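Local coordinates for protein ribulose bisphosphate carboxylase (Pyrococcus horikoshii, PDB 2D69) that probably catalyses the carboxylation of ribulose 1,5-bisphosphate to two molecules of 3-phosphoglycerate, as a magnesium-dependent form III Rubisco of an archaeal AMP degradation pathway, at residues Lys160-Trp165 against Lys186-Phe191; Asn197-Arg202 against Tyr223-Thr228; Ile251-Ala256 against Ile275-Ala280. All coordinates share one frame; numbering follows the deposited sequence.

Contact 1: residues Lys160-Trp165 against Lys186-Phe191; sequences KPKMGW and KDDENF. With SO4 (sulfate ion), chain E.
Lys162 lies across the carboxylate of Asp188, and this crossing is the polar centre of the contact. The two residues sit on neighbouring loops at the C-terminal ends of strands 154-157 and 184-186 of the alpha/beta barrel, the active-site end of this fold. The lysine chain bends at chi2 (-146°) and chi4 (93°), which brings NZ back to the acid. Lys162 NZ is 3.2 Å from Asp188 OD1, on the syn side and somewhat out of the carboxylate plane. A weak bond runs from the same nitrogen to OD2. Glu189 adds a second salt bridge, with OE1 3.1 Å from Lys162 NZ. The ammonium therefore joins two acids whose oxygens Asp188 OD2 and Glu189 OE2 lie only 3.0 Å apart, and it probably eases their repulsion. Both acids are predicted magnesium ligands and Lys162 a predicted substrate-binding residue. A long, weak ion pair links Lys162 to Glu49 of a second subunit, consistent with a site at a subunit interface.

Asp188 OD1 has a second donor: Asn190 N, at 3.0 Å in an Asx turn, from the face of the carboxylate opposite to the lysine. Beside this network the packing is apolar. Met163 crosses Asn190 at about a right angle and sets SD 3.5 Å from Asn190 CB. The sulfur also lies at the edge of the Phe191 ring, a Met-aromatic contact. Farther out, the rim of that ring approaches the edge of the Trp165 indole. Lys160, a predicted proton acceptor, makes a weak hydrogen bond through NZ to O3 of a bound sulfate ion. One water bridges the two backbones, donating to Lys162 O and accepting from Asp188 N at 3.0 Å.

Contact 2: residues Asn197-Arg202 against Tyr223-Thr228; sequences NRFEER and YLINIT
Arg202 meets Tyr223 at the polar side of this contact, and Phe199 meets Ile225 at the apolar side. The polar link is a hydrogen bond from Arg202 NE to Tyr223 OH, 3.0 Å long. The hydroxyl lies in the guanidinium plane, at its edge, while the tyrosine ring is turned 64° from that plane. The arginine chain bends at chi3 (81°), turning the guanidinium to meet it. Its NH1 also donates to Asn197 OD1, from above the amide plane, and to Thr192 O. Asp187 also binds both residues, through a salt bridge to Arg202 NH2 and a hydrogen bond with Tyr223 OH.

In the apolar group, Phe199 and Ile225 reach toward each other tip to tip. Phe199 CE2 is 3.5 Å from Ile225 CG1, and CZ lies 4.0 Å from Ile227 CG2. Phe199 CE2 also lies 3.4 Å from the carbonyl Asn226 O. Ile225 CB sits over the centre of the Tyr223 ring.

These pairs join the start of helix 199-217 to strand 222-224 and the residues that follow it, in a beta-alpha-beta unit. The buried guanidinium faces the Asp187 carboxylate, and the tyrosine hydroxyl binds both; with Asn197 and Thr192 these bonds probably fix the guanidinium's rotation.

Contact 3: residues Ile251-Ala256 against Ile275-Ala280; sequences IDIVVA and IHAHRA. With SO4 (sulfate ion), chain F.
Through the backbone, His278 N donates to Ile251 O at 2.9 Å. Two more bonds continue the ladder: Ile251 N to His276 O, also 2.9 Å, and Ile253 N to His278 O, 3.0 Å. A water extends it, accepting from Val255 N and donating to His278 O and Ala280 O. Farther out, Arg279 holds a sulfate ion with two nearly straight bonds, NE to O3 at 3.0 Å and NH2 to O2 at 3.2 Å. Its CG lies between the backbone N and the carbonyl carbon (chi1 61°), and the chain then runs extended to NE. An alanine here would remove both donors, and the sulfate would probably be held less firmly, its O2 and O3 left without these mates.

Strands 248-252 and 274-278 are parallel neighbours in the alpha/beta barrel, and His278, a predicted proton acceptor, stands at the strand end. Its ND1 accepts from Ala280 N in the ring plane. Asp252 lies alongside, with OD1 3.5 Å from His278 CB and the flat groups 66° apart. That oxygen is buried without a modelled partner.

Val254 and Val255 pack against the carbonyl of Ala280. The rest is apolar: Ile253 CG2 touches Ala277 CB at 3.7 Å, and Ile251 CD1 meets Ile275 CG2 at 4.2 Å.

Overall arrangement
From the N terminus, the chain first closes contact 1, whose segments are separated by helix 167-179 and the start of strand 184-186. Contact 2 follows, closing over the rest of helix 199-217, and contact 3 closes last, over helix 258-271. The three run in series; none nests in or crosses another. All lie in the catalytic barrel. Contact 1 ties the loops after strands 154-157 and 184-186, contact 2 ties helix 199-217 to strand 222-224, and contact 3 pairs strands 248-252 and 274-278. Trp165 O and Asn197 ND2 join contacts 1 and 2. Thr228 OG1 and Asp252 N link contacts 2 and 3. Glu189 of contact 1 lies beside His278 of contact 3, and both contacts touch the second subunit.

Contact 1: residues Lys160-Trp165 against Lys186-Phe191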
loop_
_atom_site.group_PDB
_atom_site.type_symbol
_atom_site.label_atom_id
_atom_site.label_comp_id
_atom_site.label_asym_id
_atom_site.label_seq_id
_atom_site.Cartn_x
_atom_site.Cartn_y
_atom_site.Cartn_z
ATOM N N LYS A 160 -23.104 -37.923 3.548
ATOM C CA LYS A 160 -23.261 -38.708 4.776
ATOM C C LYS A 160 -22.111 -39.720 4.846
ATOM O O LYS A 160 -21.852 -40.386 3.840
ATOM C CB LYS A 160 -24.581 -39.499 4.728
ATOM C CG LYS A 160 -25.862 -38.650 4.862
ATOM C CD LYS A 160 -25.917 -37.837 6.150
ATOM C CE LYS A 160 -26.646 -36.473 5.988
ATOM N NZ LYS A 160 -28.147 -36.716 6.081
ATOM N N PRO A 161 -21.402 -39.843 5.974
ATOM C CA PRO A 161 -21.580 -39.023 7.177
ATOM C C PRO A 161 -21.138 -37.591 6.923
ATOM O O PRO A 161 -20.534 -37.294 5.887
ATOM C CB PRO A 161 -20.657 -39.677 8.186
ATOM C CG PRO A 161 -19.602 -40.342 7.361
ATOM C CD PRO A 161 -20.318 -40.824 6.141
ATOM N N LYS A 162 -21.484 -36.715 7.845
ATOM C CA LYS A 162 -21.306 -35.288 7.639
ATOM C C LYS A 162 -19.889 -34.764 7.966
ATOM O O LYS A 162 -19.451 -33.753 7.392
ATOM C CB LYS A 162 -22.433 -34.536 8.347
ATOM C CG LYS A 162 -22.427 -34.548 9.851
ATOM C CD LYS A 162 -23.890 -34.569 10.363
ATOM C CE LYS A 162 -24.058 -33.935 11.726
ATOM N NZ LYS A 162 -24.426 -32.483 11.647
ATOM N N MET A 163 -19.139 -35.519 8.778
ATOM C CA MET A 163 -17.736 -35.202 9.061
ATOM C C MET A 163 -16.781 -36.359 8.769
ATOM O O MET A 163 -17.213 -37.493 8.674
ATOM C CB MET A 163 -17.623 -34.789 10.535
ATOM C CG MET A 163 -18.638 -33.703 10.919
ATOM S SD MET A 163 -17.998 -32.031 10.625
ATOM C CE MET A 163 -17.271 -31.794 12.322
ATOM N N GLY A 164 -15.493 -36.048 8.620
ATOM C CA GLY A 164 -14.411 -37.011 8.643
ATOM C C GLY A 164 -13.731 -37.196 7.319
ATOM O O GLY A 164 -12.729 -37.890 7.195
ATOM N N TRP A 165 -14.308 -36.639 6.283
ATOM C CA TRP A 165 -13.762 -36.781 4.928
ATOM C C TRP A 165 -12.413 -36.051 4.696
ATOM O O TRP A 165 -12.272 -34.856 5.018
ATOM C CB TRP A 165 -14.740 -36.153 3.930
ATOM C CG TRP A 165 -16.155 -36.631 4.004
ATOM C CD1 TRP A 165 -17.133 -36.112 4.750
ATOM C CD2 TRP A 165 -16.738 -37.694 3.249
ATOM N NE1 TRP A 165 -18.306 -36.781 4.538
ATOM C CE2 TRP A 165 -18.091 -37.775 3.624
ATOM C CE3 TRP A 165 -16.253 -38.589 2.317
ATOM C CZ2 TRP A 165 -18.966 -38.708 3.096
ATOM C CZ3 TRP A 165 -17.139 -39.524 1.755
ATOM C CH2 TRP A 165 -18.473 -39.571 2.158
ATOM N N LYS A 186 -23.297 -29.656 -0.880
ATOM C CA LYS A 186 -23.453 -28.816 0.288
ATOM C C LYS A 186 -22.617 -29.353 1.435
ATOM O O LYS A 186 -22.724 -30.510 1.794
ATOM C CB LYS A 186 -24.935 -28.679 0.677
ATOM C CG LYS A 186 -25.244 -27.807 1.884
ATOM C CD LYS A 186 -26.758 -27.644 2.194
ATOM C CE LYS A 186 -26.973 -27.189 3.686
ATOM N NZ LYS A 186 -25.966 -27.705 4.774
ATOM N N ASP A 187 -21.806 -28.501 2.035
ATOM C CA ASP A 187 -21.101 -28.867 3.261
ATOM C C ASP A 187 -22.057 -28.837 4.433
ATOM O O ASP A 187 -22.909 -27.954 4.498
ATOM C CB ASP A 187 -20.027 -27.838 3.617
ATOM C CG ASP A 187 -18.789 -27.928 2.755
ATOM O OD1 ASP A 187 -18.563 -28.926 2.022
ATOM O OD2 ASP A 187 -17.967 -26.984 2.774
ATOM N N ASP A 188 -21.814 -29.713 5.405
ATOM C CA ASP A 188 -22.465 -29.679 6.679
ATOM C C ASP A 188 -22.085 -28.434 7.442
ATOM O O ASP A 188 -20.985 -27.935 7.310
ATOM C CB ASP A 188 -22.049 -30.874 7.534
ATOM C CG ASP A 188 -22.931 -31.035 8.741
ATOM O OD1 ASP A 188 -22.492 -30.719 9.894
ATOM O OD2 ASP A 188 -24.109 -31.450 8.588
ATOM N N GLU A 189 -23.006 -27.977 8.284
ATOM C CA GLU A 189 -22.804 -26.790 9.101
ATOM C C GLU A 189 -21.608 -26.871 10.049
ATOM O O GLU A 189 -21.049 -25.859 10.435
ATOM C CB GLU A 189 -24.098 -26.448 9.862
ATOM C CG GLU A 189 -24.460 -27.328 11.070
ATOM C CD GLU A 189 -25.144 -28.651 10.735
ATOM O OE1 GLU A 189 -25.339 -29.475 11.687
ATOM O OE2 GLU A 189 -25.452 -28.899 9.534
ATOM N N ASN A 190 -21.236 -28.070 10.427
ATOM C CA ASN A 190 -20.035 -28.315 11.251
ATOM C C ASN A 190 -18.730 -28.419 10.466
ATOM O O ASN A 190 -17.672 -28.357 11.049
ATOM C CB ASN A 190 -20.194 -29.663 12.004
ATOM C CG ASN A 190 -21.428 -29.692 12.864
ATOM O OD1 ASN A 190 -22.017 -28.639 13.138
ATOM N ND2 ASN A 190 -21.817 -30.874 13.315
ATOM N N PHE A 191 -18.815 -28.634 9.165
ATOM C CA PHE A 191 -17.659 -29.005 8.356
ATOM C C PHE A 191 -16.995 -27.777 7.758
ATOM O O PHE A 191 -17.442 -27.259 6.748
ATOM C CB PHE A 191 -18.139 -29.945 7.271
ATOM C CG PHE A 191 -17.053 -30.540 6.433
ATOM C CD1 PHE A 191 -16.837 -30.086 5.140
ATOM C CD2 PHE A 191 -16.347 -31.625 6.884
ATOM C CE1 PHE A 191 -15.864 -30.690 4.327
ATOM C CE2 PHE A 191 -15.359 -32.236 6.085
ATOM C CZ PHE A 191 -15.115 -31.755 4.811
HETATM S S SO4 E . -31.344 -35.499 5.456
HETATM O O1 SO4 E . -30.753 -36.815 5.638
HETATM O O2 SO4 E . -32.554 -35.374 6.233
HETATM O O3 SO4 E . -30.377 -34.538 5.951
HETATM O O4 SO4 E . -31.578 -35.249 4.045
HETATM O O HOH W 1 -19.835 -31.845 4.807
#

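Contact 2: residues Asn197-Arg202 against Tyr223-Thr228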
loop_
_atom_site.group_PDB
_atom_site.type_symbol
_atom_site.label_atom_id
_atom_site.label_comp_id
_atom_site.label_asym_id
_atom_site.label_seq_id
_atom_site.Cartn_x
_atom_site.Cartn_y
_atom_site.Cartn_z
ATOM N N ASN A 197 -8.732 -32.076 6.139
ATOM C CA ASN A 197 -9.484 -31.398 5.074
ATOM C C ASN A 197 -9.390 -29.880 5.215
ATOM O O ASN A 197 -10.324 -29.206 5.647
ATOM C CB ASN A 197 -10.970 -31.840 5.043
ATOM C CG ASN A 197 -11.608 -31.690 3.674
ATOM O OD1 ASN A 197 -11.507 -30.643 3.065
ATOM N ND2 ASN A 197 -12.254 -32.757 3.172
ATOM N N ARG A 198 -8.249 -29.340 4.829
ATOM C CA ARG A 198 -8.007 -27.918 4.909
ATOM C C ARG A 198 -8.813 -27.180 3.864
ATOM O O ARG A 198 -8.787 -27.564 2.692
ATOM C CB ARG A 198 -6.513 -27.584 4.704
ATOM C CG ARG A 198 -5.706 -27.530 5.964
ATOM C CD ARG A 198 -4.230 -27.031 5.815
ATOM N NE ARG A 198 -4.054 -25.591 5.575
ATOM C CZ ARG A 198 -3.718 -25.048 4.400
ATOM N NH1 ARG A 198 -3.511 -25.814 3.347
ATOM N NH2 ARG A 198 -3.546 -23.743 4.289
ATOM N N PHE A 199 -9.441 -26.083 4.289
ATOM C CA PHE A 199 -10.332 -25.331 3.448
ATOM C C PHE A 199 -9.699 -25.018 2.101
ATOM O O PHE A 199 -10.280 -25.321 1.028
ATOM C CB PHE A 199 -10.817 -24.015 4.124
ATOM C CG PHE A 199 -11.893 -23.352 3.332
ATOM C CD1 PHE A 199 -11.576 -22.485 2.246
ATOM C CD2 PHE A 199 -13.220 -23.702 3.546
ATOM C CE1 PHE A 199 -12.586 -21.945 1.436
ATOM C CE2 PHE A 199 -14.224 -23.125 2.770
ATOM C CZ PHE A 199 -13.911 -22.285 1.672
ATOM N N GLU A 200 -8.492 -24.470 2.105
ATOM C CA GLU A 200 -7.907 -24.092 0.784
ATOM C C GLU A 200 -7.566 -25.244 -0.132
ATOM O O GLU A 200 -7.564 -25.137 -1.433
ATOM C CB GLU A 200 -6.697 -23.150 0.947
ATOM C CG GLU A 200 -6.394 -22.452 -0.419
ATOM C CD GLU A 200 -5.475 -21.238 -0.327
ATOM O OE1 GLU A 200 -5.360 -20.512 -1.351
ATOM O OE2 GLU A 200 -4.871 -21.021 0.757
ATOM N N GLU A 201 -7.221 -26.364 0.488
ATOM C CA GLU A 201 -6.980 -27.608 -0.268
ATOM C C GLU A 201 -8.297 -28.138 -0.827
ATOM O O GLU A 201 -8.367 -28.548 -1.962
ATOM C CB GLU A 201 -6.284 -28.641 0.610
ATOM C CG GLU A 201 -4.869 -28.233 1.025
ATOM C CD GLU A 201 -4.195 -29.220 1.994
ATOM O OE1 GLU A 201 -3.207 -28.758 2.652
ATOM O OE2 GLU A 201 -4.630 -30.428 2.081
ATOM N N ARG A 202 -9.361 -28.065 -0.039
ATOM C CA ARG A 202 -10.681 -28.455 -0.520
ATOM C C ARG A 202 -11.143 -27.570 -1.694
ATOM O O ARG A 202 -11.559 -28.110 -2.735
ATOM C CB ARG A 202 -11.702 -28.385 0.598
ATOM C CG ARG A 202 -13.002 -29.066 0.238
ATOM C CD ARG A 202 -13.818 -29.374 1.451
ATOM N NE ARG A 202 -14.590 -28.249 1.974
ATOM C CZ ARG A 202 -14.352 -27.675 3.150
ATOM N NH1 ARG A 202 -13.291 -28.021 3.870
ATOM N NH2 ARG A 202 -15.199 -26.776 3.598
ATOM N N TYR A 223 -21.497 -25.324 -5.469
ATOM C CA TYR A 223 -20.970 -25.833 -4.217
ATOM C C TYR A 223 -21.248 -24.827 -3.111
ATOM O O TYR A 223 -20.665 -23.752 -3.091
ATOM C CB TYR A 223 -19.447 -26.058 -4.362
ATOM C CG TYR A 223 -18.765 -26.709 -3.171
ATOM C CD1 TYR A 223 -19.491 -27.263 -2.134
ATOM C CD2 TYR A 223 -17.392 -26.772 -3.091
ATOM C CE1 TYR A 223 -18.872 -27.815 -1.060
ATOM C CE2 TYR A 223 -16.755 -27.366 -2.011
ATOM C CZ TYR A 223 -17.481 -27.863 -1.007
ATOM O OH TYR A 223 -16.854 -28.428 0.070
ATOM N N LEU A 224 -22.113 -25.212 -2.191
ATOM C CA LEU A 224 -22.453 -24.435 -1.049
ATOM C C LEU A 224 -21.423 -24.757 -0.013
ATOM O O LEU A 224 -21.654 -25.521 0.930
ATOM C CB LEU A 224 -23.854 -24.787 -0.553
ATOM C CG LEU A 224 -24.919 -24.759 -1.661
ATOM C CD1 LEU A 224 -26.227 -25.266 -1.126
ATOM C CD2 LEU A 224 -25.107 -23.407 -2.284
ATOM N N ILE A 225 -20.276 -24.129 -0.184
ATOM C CA ILE A 225 -19.092 -24.389 0.613
ATOM C C ILE A 225 -19.117 -23.584 1.870
ATOM O O ILE A 225 -19.338 -22.373 1.823
ATOM C CB ILE A 225 -17.832 -24.127 -0.261
ATOM C CG1 ILE A 225 -16.561 -24.512 0.519
ATOM C CG2 ILE A 225 -17.745 -22.673 -0.746
ATOM C CD1 ILE A 225 -15.416 -24.788 -0.388
ATOM N N ASN A 226 -18.893 -24.253 3.006
ATOM C CA ASN A 226 -19.002 -23.637 4.328
ATOM C C ASN A 226 -17.780 -22.782 4.712
ATOM O O ASN A 226 -16.738 -23.304 5.039
ATOM C CB ASN A 226 -19.195 -24.730 5.325
ATOM C CG ASN A 226 -19.606 -24.245 6.673
ATOM O OD1 ASN A 226 -19.933 -25.056 7.565
ATOM N ND2 ASN A 226 -19.713 -22.960 6.826
ATOM N N ILE A 227 -17.931 -21.467 4.654
ATOM C CA ILE A 227 -16.867 -20.489 4.982
ATOM C C ILE A 227 -16.998 -19.982 6.422
ATOM O O ILE A 227 -16.258 -19.121 6.850
ATOM C CB ILE A 227 -16.905 -19.288 4.052
ATOM C CG1 ILE A 227 -18.170 -18.464 4.214
ATOM C CG2 ILE A 227 -16.846 -19.731 2.516
ATOM C CD1 ILE A 227 -18.022 -17.036 3.626
ATOM N N THR A 228 -17.959 -20.506 7.145
ATOM C CA THR A 228 -18.205 -20.076 8.520
ATOM C C THR A 228 -16.898 -20.141 9.344
ATOM O O THR A 228 -16.120 -21.094 9.233
ATOM C CB THR A 228 -19.235 -20.976 9.157
ATOM O OG1 THR A 228 -20.434 -20.973 8.404
ATOM C CG2 THR A 228 -19.638 -20.495 10.539
#

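Contact 3: residues Ile251-Ala256 against Ile275-Ala280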
loop_
_atom_site.group_PDB
_atom_site.type_symbol
_atom_site.label_atom_id
_atom_site.label_comp_id
_atom_site.label_asym_id
_atom_site.label_seq_id
_atom_site.Cartn_x
_atom_site.Cartn_y
_atom_site.Cartn_z
ATOM N N ILE A 251 -23.000 -19.761 4.835
ATOM C CA ILE A 251 -22.673 -19.198 6.130
ATOM C C ILE A 251 -23.712 -19.707 7.124
ATOM O O ILE A 251 -24.894 -19.651 6.845
ATOM C CB ILE A 251 -22.680 -17.664 6.074
ATOM C CG1 ILE A 251 -21.657 -17.125 5.051
ATOM C CG2 ILE A 251 -22.345 -17.072 7.428
ATOM C CD1 ILE A 251 -21.689 -15.606 4.870
ATOM N N ASP A 252 -23.254 -20.191 8.264
ATOM C CA ASP A 252 -24.065 -20.503 9.414
ATOM C C ASP A 252 -24.409 -19.151 10.096
ATOM O O ASP A 252 -23.649 -18.661 10.919
ATOM C CB ASP A 252 -23.344 -21.401 10.461
ATOM C CG ASP A 252 -22.912 -22.788 9.943
ATOM O OD1 ASP A 252 -23.389 -23.229 8.850
ATOM O OD2 ASP A 252 -22.079 -23.527 10.596
ATOM N N ILE A 253 -25.519 -18.524 9.728
ATOM C CA ILE A 253 -25.691 -17.119 10.051
ATOM C C ILE A 253 -26.073 -16.864 11.474
ATOM O O ILE A 253 -25.827 -15.789 11.947
ATOM C CB ILE A 253 -26.688 -16.381 9.120
ATOM C CG1 ILE A 253 -28.135 -16.860 9.323
ATOM C CG2 ILE A 253 -26.275 -16.512 7.670
ATOM C CD1 ILE A 253 -29.107 -16.043 8.603
ATOM N N VAL A 254 -26.702 -17.818 12.127
ATOM C CA VAL A 254 -27.077 -17.625 13.530
ATOM C C VAL A 254 -25.868 -17.796 14.451
ATOM O O VAL A 254 -25.654 -16.996 15.353
ATOM C CB VAL A 254 -28.252 -18.544 13.969
ATOM C CG1 VAL A 254 -28.651 -18.289 15.502
ATOM C CG2 VAL A 254 -29.424 -18.286 13.101
ATOM N N VAL A 255 -25.094 -18.839 14.241
ATOM C CA VAL A 255 -23.870 -19.066 14.984
ATOM C C VAL A 255 -22.853 -17.932 14.712
ATOM O O VAL A 255 -22.225 -17.431 15.608
ATOM C CB VAL A 255 -23.203 -20.390 14.525
ATOM C CG1 VAL A 255 -21.914 -20.579 15.184
ATOM C CG2 VAL A 255 -24.151 -21.608 14.765
ATOM N N ALA A 256 -22.675 -17.553 13.459
ATOM C CA ALA A 256 -21.787 -16.423 13.152
ATOM C C ALA A 256 -22.257 -15.054 13.684
ATOM O O ALA A 256 -21.480 -14.251 14.236
ATOM C CB ALA A 256 -21.610 -16.320 11.663
ATOM N N ILE A 275 -25.172 -16.065 -1.273
ATOM C CA ILE A 275 -25.082 -16.536 0.102
ATOM C C ILE A 275 -26.204 -17.548 0.381
ATOM O O ILE A 275 -27.382 -17.296 0.145
ATOM C CB ILE A 275 -25.177 -15.398 1.111
ATOM C CG1 ILE A 275 -24.016 -14.404 0.961
ATOM C CG2 ILE A 275 -25.142 -15.917 2.531
ATOM C CD1 ILE A 275 -24.172 -13.134 1.752
ATOM N N HIS A 276 -25.791 -18.716 0.830
ATOM C CA HIS A 276 -26.669 -19.733 1.332
ATOM C C HIS A 276 -26.583 -19.656 2.852
ATOM O O HIS A 276 -25.528 -19.842 3.432
ATOM C CB HIS A 276 -26.248 -21.117 0.852
ATOM C CG HIS A 276 -27.091 -22.208 1.433
ATOM N ND1 HIS A 276 -28.135 -22.783 0.746
ATOM C CD2 HIS A 276 -27.076 -22.783 2.659
ATOM C CE1 HIS A 276 -28.712 -23.688 1.524
ATOM N NE2 HIS A 276 -28.106 -23.686 2.702
ATOM N N ALA A 277 -27.699 -19.358 3.489
ATOM C CA ALA A 277 -27.720 -19.235 4.930
ATOM C C ALA A 277 -28.209 -20.542 5.531
ATOM O O ALA A 277 -29.314 -21.019 5.241
ATOM C CB ALA A 277 -28.622 -18.097 5.338
ATOM N N HIS A 278 -27.375 -21.103 6.382
ATOM C CA HIS A 278 -27.715 -22.227 7.218
ATOM C C HIS A 278 -28.108 -21.626 8.548
ATOM O O HIS A 278 -27.505 -20.669 9.018
ATOM C CB HIS A 278 -26.532 -23.177 7.349
ATOM C CG HIS A 278 -26.897 -24.506 7.920
ATOM N ND1 HIS A 278 -27.551 -24.642 9.130
ATOM C CD2 HIS A 278 -26.737 -25.767 7.430
ATOM C CE1 HIS A 278 -27.797 -25.929 9.352
ATOM N NE2 HIS A 278 -27.289 -26.636 8.350
ATOM N N ARG A 279 -29.137 -22.162 9.148
ATOM C CA ARG A 279 -29.696 -21.534 10.345
ATOM C C ARG A 279 -29.371 -22.297 11.619
ATOM O O ARG A 279 -30.030 -22.097 12.659
ATOM C CB ARG A 279 -31.208 -21.411 10.168
ATOM C CG ARG A 279 -31.912 -22.752 9.983
ATOM C CD ARG A 279 -33.372 -22.558 9.765
ATOM N NE ARG A 279 -34.104 -23.798 9.785
ATOM C CZ ARG A 279 -35.414 -23.905 10.015
ATOM N NH1 ARG A 279 -36.142 -22.832 10.303
ATOM N NH2 ARG A 279 -35.985 -25.124 10.030
ATOM N N ALA A 280 -28.378 -23.195 11.590
ATOM C CA ALA A 280 -28.052 -23.942 12.821
ATOM C C ALA A 280 -28.014 -23.013 14.048
ATOM O O ALA A 280 -27.460 -21.916 13.974
ATOM C CB ALA A 280 -26.724 -24.663 12.679
HETATM S S SO4 F . -33.083 -27.286 8.701
HETATM O O1 SO4 F . -32.146 -28.378 8.447
HETATM O O2 SO4 F . -33.982 -27.570 9.823
HETATM O O3 SO4 F . -32.284 -26.093 9.014
HETATM O O4 SO4 F . -33.841 -27.077 7.459
HETATM O O HOH W 2 -26.376 -20.686 11.872
#